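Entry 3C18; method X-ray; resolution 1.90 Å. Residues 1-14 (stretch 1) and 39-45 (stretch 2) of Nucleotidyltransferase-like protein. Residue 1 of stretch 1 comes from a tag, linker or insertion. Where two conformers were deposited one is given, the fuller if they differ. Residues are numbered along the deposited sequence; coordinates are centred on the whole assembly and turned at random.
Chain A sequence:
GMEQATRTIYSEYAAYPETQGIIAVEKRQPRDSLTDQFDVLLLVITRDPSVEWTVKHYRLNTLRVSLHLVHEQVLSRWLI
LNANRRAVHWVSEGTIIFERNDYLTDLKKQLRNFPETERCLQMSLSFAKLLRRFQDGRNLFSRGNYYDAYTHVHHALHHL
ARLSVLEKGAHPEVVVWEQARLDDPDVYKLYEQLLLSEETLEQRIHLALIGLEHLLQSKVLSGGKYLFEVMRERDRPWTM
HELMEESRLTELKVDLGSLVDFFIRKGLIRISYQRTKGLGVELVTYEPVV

Stretch 1, residues 1-14: GMEQATRTIYSEYA
Stretch 2, residues 39-45: DVLLLVI

Packing of an N-terminal helix (from Met2, continuing past Ala14) along a β-strand (from Val40, continuing past Ile45), the two running nearly parallel: their N-to-C directions differ by 7° and their axes approach to 10.2 Å. CA atoms pair as Met2 with Val40 (7.7 Å), Tyr10 with Leu42 (8.1 Å) and Tyr13 with Val44 (7.7 Å). No hydrogen bond crosses the contact; it is held by side-chain packing that buries 326 Å², both sides summed. The strand is extended (from Val40 to Ile45, including Leu43, phi -141° to -101°, psi 114° to 136°), so its side chains alternate: Val40, Leu42 and Val44 point toward the helix, whereas Leu41 points away. The helix offers Met2, Thr6, the adjacent pair Ile9 and Tyr10, and Tyr13, positions that recur about once per turn. It is kinked, the N atoms of Thr8, Ile9, Glu12 and Tyr13 lacking a bond to the preceding turn; Ile9 N and Tyr13 N instead reach Thr6 O (2.7 Å) and Tyr10 O (2.8 Å), and Thr6 has phi -121°, psi 6°.

Selenomethionine Met2 (chi1 m, chi2 t, chi3 m) brings its SE to 4.0 Å from Val40 CG1; its flexible, unbranched chain suits this reach. Val40 (chi1 t) also meets Thr6, with Thr6 CG2 lying 4.3 Å from Val40 CG1. The p rotamer of Thr6 lets OG1 donate to Met2 O (2.7 Å), satisfying the buried hydroxyl within its own helix, while OG1 lies 4.1 Å from Leu42 CD2. Leu42 (chi1 m, chi2 t) has the largest covered area, 70 Å². Leu42 CD1 lies 4.2 Å from Ile9 CG2 and 4.3 Å from Tyr10 CB; with CD2 near Thr6, the branched end meets three helix residues. Ile9 is m, t.

Tyr10 starts toward the strand, but chi1 of 82° (p) leads its ring away, and chi2 of 71° sets the tilt of the ring: the CB packs on Leu42, while Tyr10 OH donates a very short 2.5 Å hydrogen bond to Glu3 OE2. Glu3 (chi1 t, chi2 m), directed away from the strand, also binds Arg7, with Arg7 NH2 forming a salt bridge to Glu3 OE1 at 2.8 Å and Arg7 NE donating to Glu3 OE2 at 2.9 Å. The charges thus stay off the apolar contact. Tyr13 (chi1 m, chi2 -87°) sets its ring obliquely against Val44, with Tyr13 CD1 4.0 Å from Val44 CG1; its hydroxyl is hydrogen-bonded elsewhere in the structure. Val44 is t, like Val40, and these compact β-branched residues suit both the extended backbone and the close packing.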

ATOM      1  N   GLY A   1     -17.000   4.658  34.516  1.00 47.41           N
ATOM      2  CA  GLY A   1     -17.485   5.215  33.205  1.00 47.10           C
ATOM      3  C   GLY A   1     -17.375   4.159  32.140  1.00 44.83           C
ATOM      4  O   GLY A   1     -18.056   3.144  32.208  1.00 43.11           O
HETATM    5  N   MSE A   2     -16.501   4.400  31.169  1.00 43.41           N
HETATM    6  CA  MSE A   2     -16.160   3.366  30.176  1.00 42.81           C
HETATM    7  C   MSE A   2     -15.306   2.350  30.903  1.00 40.32           C
HETATM    8  O   MSE A   2     -15.330   1.160  30.616  1.00 40.66           O
HETATM    9  CB  MSE A   2     -15.427   3.929  28.949  1.00 43.96           C
HETATM   10  CG  MSE A   2     -16.371   4.567  27.947  1.00 43.79           C
HETATM   11 SE   MSE A   2     -15.483   5.159  26.308  0.75 49.44          SE
HETATM   12  CE  MSE A   2     -14.232   6.420  27.109  1.00 40.39           C
ATOM     13  N   GLU A   3     -14.576   2.849  31.887  1.00 38.80           N
ATOM     14  CA  GLU A   3     -13.736   2.004  32.716  1.00 39.40           C
ATOM     15  C   GLU A   3     -14.629   1.005  33.433  1.00 38.90           C
ATOM     16  O   GLU A   3     -14.423  -0.193  33.408  1.00 41.79           O
ATOM     17  CB  GLU A   3     -12.968   2.834  33.754  1.00 38.15           C
ATOM     18  CG  GLU A   3     -12.030   2.016  34.630  1.00 43.36           C
ATOM     19  CD  GLU A   3     -12.755   1.235  35.734  1.00 47.40           C
ATOM     20  OE1 GLU A   3     -13.831   1.694  36.171  1.00 50.39           O
ATOM     21  OE2 GLU A   3     -12.233   0.186  36.188  1.00 47.32           O
ATOM     22  N   GLN A   4     -15.630   1.544  34.089  1.00 39.45           N
ATOM     23  CA  GLN A   4     -16.551   0.748  34.883  1.00 38.45           C
ATOM     24  C   GLN A   4     -17.337  -0.165  33.966  1.00 37.94           C
ATOM     25  O   GLN A   4     -17.572  -1.317  34.299  1.00 40.21           O
ATOM     26  CB  GLN A   4     -17.494   1.647  35.709  1.00 37.63           C
ATOM     27  N   ALA A   5     -17.707   0.344  32.798  1.00 37.45           N
ATOM     28  CA  ALA A   5     -18.602  -0.395  31.869  1.00 35.44           C
ATOM     29  C   ALA A   5     -17.890  -1.508  31.093  1.00 35.25           C
ATOM     30  O   ALA A   5     -18.535  -2.389  30.506  1.00 29.41           O
ATOM     31  CB  ALA A   5     -19.283   0.557  30.892  1.00 36.39           C
ATOM     32  N   THR A   6     -16.561  -1.472  31.102  1.00 35.63           N
ATOM     33  CA  THR A   6     -15.756  -2.474  30.350  1.00 34.64           C
ATOM     34  C   THR A   6     -14.810  -3.282  31.241  1.00 34.73           C
ATOM     35  O   THR A   6     -14.000  -4.094  30.766  1.00 32.16           O
ATOM     36  CB  THR A   6     -14.900  -1.822  29.235  1.00 34.79           C
ATOM     37  OG1 THR A   6     -13.911  -0.977  29.820  1.00 31.93           O
ATOM     38  CG2 THR A   6     -15.747  -1.004  28.286  1.00 32.90           C
ATOM     39  N   ARG A   7     -14.930  -3.060  32.540  1.00 33.76           N
ATOM     40  CA  ARG A   7     -13.997  -3.647  33.501  1.00 32.87           C
ATOM     41  C   ARG A   7     -13.879  -5.154  33.367  1.00 34.27           C
ATOM     42  O   ARG A   7     -12.792  -5.726  33.493  1.00 33.14           O
ATOM     43  CB  ARG A   7     -14.394  -3.288  34.938  1.00 35.07           C
ATOM     44  CG  ARG A   7     -13.324  -3.587  35.968  1.00 35.81           C
ATOM     45  CD  ARG A   7     -13.785  -3.152  37.340  1.00 40.22           C
ATOM     46  NE  ARG A   7     -14.015  -1.713  37.403  1.00 45.35           N
ATOM     47  CZ  ARG A   7     -14.641  -1.099  38.402  1.00 49.66           C
ATOM     48  NH1 ARG A   7     -15.116  -1.799  39.417  1.00 52.92           N
ATOM     49  NH2 ARG A   7     -14.804   0.209  38.382  1.00 44.46           N
ATOM     50  N   THR A   8     -15.006  -5.784  33.098  1.00 34.96           N
ATOM     51  CA  THR A   8     -15.073  -7.246  33.009  0.50 34.12           C
ATOM     52  C   THR A   8     -14.315  -7.736  31.786  1.00 34.93           C
ATOM     53  O   THR A   8     -13.906  -8.902  31.700  1.00 34.98           O
ATOM     54  CB  THR A   8     -16.534  -7.736  32.957  0.50 33.65           C
ATOM     55  OG1 THR A   8     -17.173  -7.459  34.209  0.50 26.97           O
ATOM     56  CG2 THR A   8     -16.601  -9.223  32.681  0.50 33.51           C
ATOM     57  N   ILE A   9     -14.118  -6.829  30.847  1.00 33.25           N
ATOM     58  CA  ILE A   9     -13.413  -7.167  29.607  1.00 33.40           C
ATOM     59  C   ILE A   9     -11.922  -6.833  29.696  1.00 34.08           C
ATOM     60  O   ILE A   9     -11.088  -7.638  29.346  1.00 38.03           O
ATOM     61  CB  ILE A   9     -14.019  -6.462  28.360  1.00 33.18           C
ATOM     62  CG1 ILE A   9     -15.466  -6.916  28.140  1.00 31.71           C
ATOM     63  CG2 ILE A   9     -13.158  -6.754  27.097  1.00 31.78           C
ATOM     64  CD1 ILE A   9     -16.142  -6.357  26.899  1.00 31.64           C
ATOM     65  N   TYR A  10     -11.578  -5.650  30.186  1.00 33.29           N
ATOM     66  CA  TYR A  10     -10.176  -5.207  30.095  1.00 32.48           C
ATOM     67  C   TYR A  10      -9.325  -5.695  31.243  1.00 33.34           C
ATOM     68  O   TYR A  10      -8.100  -5.782  31.143  1.00 33.75           O
ATOM     69  CB  TYR A  10     -10.091  -3.683  29.984  1.00 32.45           C
ATOM     70  CG  TYR A  10     -10.196  -2.931  31.288  1.00 34.16           C
ATOM     71  CD1 TYR A  10      -9.161  -2.966  32.206  1.00 34.65           C
ATOM     72  CD2 TYR A  10     -11.307  -2.138  31.577  1.00 35.79           C
ATOM     73  CE1 TYR A  10      -9.240  -2.267  33.397  1.00 35.80           C
ATOM     74  CE2 TYR A  10     -11.400  -1.438  32.784  1.00 32.78           C
ATOM     75  CZ  TYR A  10     -10.359  -1.509  33.679  1.00 29.51           C
ATOM     76  OH  TYR A  10     -10.394  -0.816  34.876  1.00 36.94           O
ATOM     77  N   SER A  11      -9.978  -6.056  32.332  1.00 33.44           N
ATOM     78  CA  SER A  11      -9.229  -6.347  33.579  1.00 33.39           C
ATOM     79  C   SER A  11      -8.151  -7.396  33.398  1.00 32.01           C
ATOM     80  O   SER A  11      -7.062  -7.261  33.916  1.00 31.76           O
ATOM     81  CB  SER A  11     -10.148  -6.722  34.758  1.00 33.66           C
ATOM     82  OG  SER A  11     -10.648  -5.543  35.375  1.00 40.11           O
ATOM     83  N   GLU A  12      -8.449  -8.416  32.618  1.00 30.94           N
ATOM     84  CA  GLU A  12      -7.520  -9.546  32.468  1.00 30.59           C
ATOM     85  C   GLU A  12      -6.264  -9.062  31.692  1.00 31.57           C
ATOM     86  O   GLU A  12      -5.159  -9.584  31.863  1.00 32.86           O
ATOM     87  CB  GLU A  12      -8.216 -10.726  31.763  1.00 29.80           C
ATOM     88  N   TYR A  13      -6.462  -8.013  30.887  1.00 32.46           N
ATOM     89  CA  TYR A  13      -5.399  -7.415  30.062  1.00 28.07           C
ATOM     90  C   TYR A  13      -4.471  -6.587  30.911  1.00 28.90           C
ATOM     91  O   TYR A  13      -3.237  -6.667  30.781  1.00 31.74           O
ATOM     92  CB  TYR A  13      -5.965  -6.593  28.896  1.00 28.61           C
ATOM     93  CG  TYR A  13      -6.600  -7.468  27.822  1.00 24.80           C
ATOM     94  CD1 TYR A  13      -5.850  -8.006  26.799  1.00 29.42           C
ATOM     95  CD2 TYR A  13      -7.961  -7.784  27.864  1.00 30.58           C
ATOM     96  CE1 TYR A  13      -6.450  -8.824  25.811  1.00 21.72           C
ATOM     97  CE2 TYR A  13      -8.560  -8.589  26.894  1.00 26.44           C
ATOM     98  CZ  TYR A  13      -7.798  -9.111  25.872  1.00 30.71           C
ATOM     99  OH  TYR A  13      -8.385  -9.954  24.928  1.00 26.02           O
ATOM    100  N   ALA A  14      -5.062  -5.805  31.800  1.00 25.87           N
ATOM    101  CA  ALA A  14      -4.289  -4.985  32.710  1.00 27.73           C
ATOM    102  C   ALA A  14      -3.440  -5.873  33.587  1.00 28.99           C
ATOM    103  O   ALA A  14      -2.367  -5.485  34.024  1.00 34.33           O
ATOM    104  CB  ALA A  14      -5.196  -4.096  33.571  1.00 29.05           C
ATOM    105  N   ASP A  39     -19.918   0.521  20.181  1.00 35.29           N
ATOM    106  CA  ASP A  39     -20.234   1.556  21.178  1.00 34.85           C
ATOM    107  C   ASP A  39     -18.994   2.098  21.850  1.00 34.64           C
ATOM    108  O   ASP A  39     -18.917   3.270  22.216  1.00 31.96           O
ATOM    109  CB  ASP A  39     -21.160   0.999  22.283  1.00 37.27           C
ATOM    110  CG  ASP A  39     -22.487   0.508  21.750  1.00 39.77           C
ATOM    111  OD1 ASP A  39     -23.084   1.227  20.942  1.00 43.52           O
ATOM    112  OD2 ASP A  39     -22.940  -0.596  22.135  1.00 47.24           O
ATOM    113  N   VAL A  40     -18.056   1.193  22.082  1.00 31.99           N
ATOM    114  CA  VAL A  40     -16.782   1.535  22.707  1.00 32.37           C
ATOM    115  C   VAL A  40     -15.687   0.746  22.044  1.00 31.95           C
ATOM    116  O   VAL A  40     -15.844  -0.435  21.779  1.00 29.67           O
ATOM    117  CB  VAL A  40     -16.767   1.248  24.235  1.00 33.36           C
ATOM    118  CG1 VAL A  40     -15.372   1.452  24.804  1.00 31.09           C
ATOM    119  CG2 VAL A  40     -17.767   2.155  24.940  1.00 37.32           C
ATOM    120  N   LEU A  41     -14.589   1.424  21.757  1.00 30.94           N
ATOM    121  CA  LEU A  41     -13.408   0.759  21.214  1.00 29.61           C
ATOM    122  C   LEU A  41     -12.329   0.812  22.282  1.00 29.86           C
ATOM    123  O   LEU A  41     -12.044   1.840  22.869  1.00 30.49           O
ATOM    124  CB  LEU A  41     -12.932   1.410  19.915  1.00 30.45           C
ATOM    125  CG  LEU A  41     -11.829   0.625  19.165  1.00 32.30           C
ATOM    126  CD1 LEU A  41     -12.044   0.625  17.694  1.00 30.79           C
ATOM    127  CD2 LEU A  41     -10.440   1.105  19.487  1.00 28.22           C
ATOM    128  N   LEU A  42     -11.781  -0.342  22.574  1.00 28.02           N
ATOM    129  CA  LEU A  42     -10.692  -0.443  23.510  1.00 28.51           C
ATOM    130  C   LEU A  42      -9.433  -0.739  22.733  1.00 26.33           C
ATOM    131  O   LEU A  42      -9.401  -1.624  21.901  1.00 28.02           O
ATOM    132  CB  LEU A  42     -10.931  -1.584  24.498  1.00 29.75           C
ATOM    133  CG  LEU A  42     -11.976  -1.426  25.586  1.00 30.28           C
ATOM    134  CD1 LEU A  42     -12.183  -2.765  26.293  1.00 27.20           C
ATOM    135  CD2 LEU A  42     -11.569  -0.336  26.571  1.00 35.11           C
ATOM    136  N   LEU A  43      -8.391   0.010  23.042  1.00 30.44           N
ATOM    137  CA  LEU A  43      -7.086  -0.172  22.431  1.00 29.15           C
ATOM    138  C   LEU A  43      -6.115  -0.605  23.483  1.00 27.63           C
ATOM    139  O   LEU A  43      -5.813   0.130  24.424  1.00 31.02           O
ATOM    140  CB  LEU A  43      -6.599   1.119  21.755  1.00 32.02           C
ATOM    141  CG  LEU A  43      -5.146   1.094  21.260  1.00 27.00           C
ATOM    142  CD1 LEU A  43      -5.007   0.173  20.021  1.00 19.23           C
ATOM    143  CD2 LEU A  43      -4.661   2.519  20.960  1.00 25.54           C
ATOM    144  N   VAL A  44      -5.653  -1.830  23.321  1.00 27.42           N
ATOM    145  CA  VAL A  44      -4.721  -2.453  24.263  1.00 27.21           C
ATOM    146  C   VAL A  44      -3.356  -2.513  23.618  1.00 28.59           C
ATOM    147  O   VAL A  44      -3.194  -3.125  22.581  1.00 25.56           O
ATOM    148  CB  VAL A  44      -5.190  -3.913  24.636  1.00 31.29           C
ATOM    149  CG1 VAL A  44      -4.266  -4.541  25.636  1.00 25.36           C
ATOM    150  CG2 VAL A  44      -6.653  -3.896  25.181  1.00 22.33           C
ATOM    151  N   ILE A  45      -2.380  -1.825  24.220  1.00 30.44           N
ATOM    152  CA  ILE A  45      -0.996  -1.871  23.737  1.00 27.79           C
ATOM    153  C   ILE A  45      -0.196  -2.823  24.610  1.00 29.54           C
ATOM    154  O   ILE A  45      -0.181  -2.728  25.842  1.00 27.28           O
ATOM    155  CB  ILE A  45      -0.318  -0.518  23.654  1.00 29.92           C
ATOM    156  CG1 ILE A  45      -1.153   0.437  22.791  1.00 33.41           C
ATOM    157  CG2 ILE A  45       1.071  -0.679  22.955  1.00 24.71           C
ATOM    158  CD1 ILE A  45      -2.270   1.144  23.557  1.00 39.70           C
TER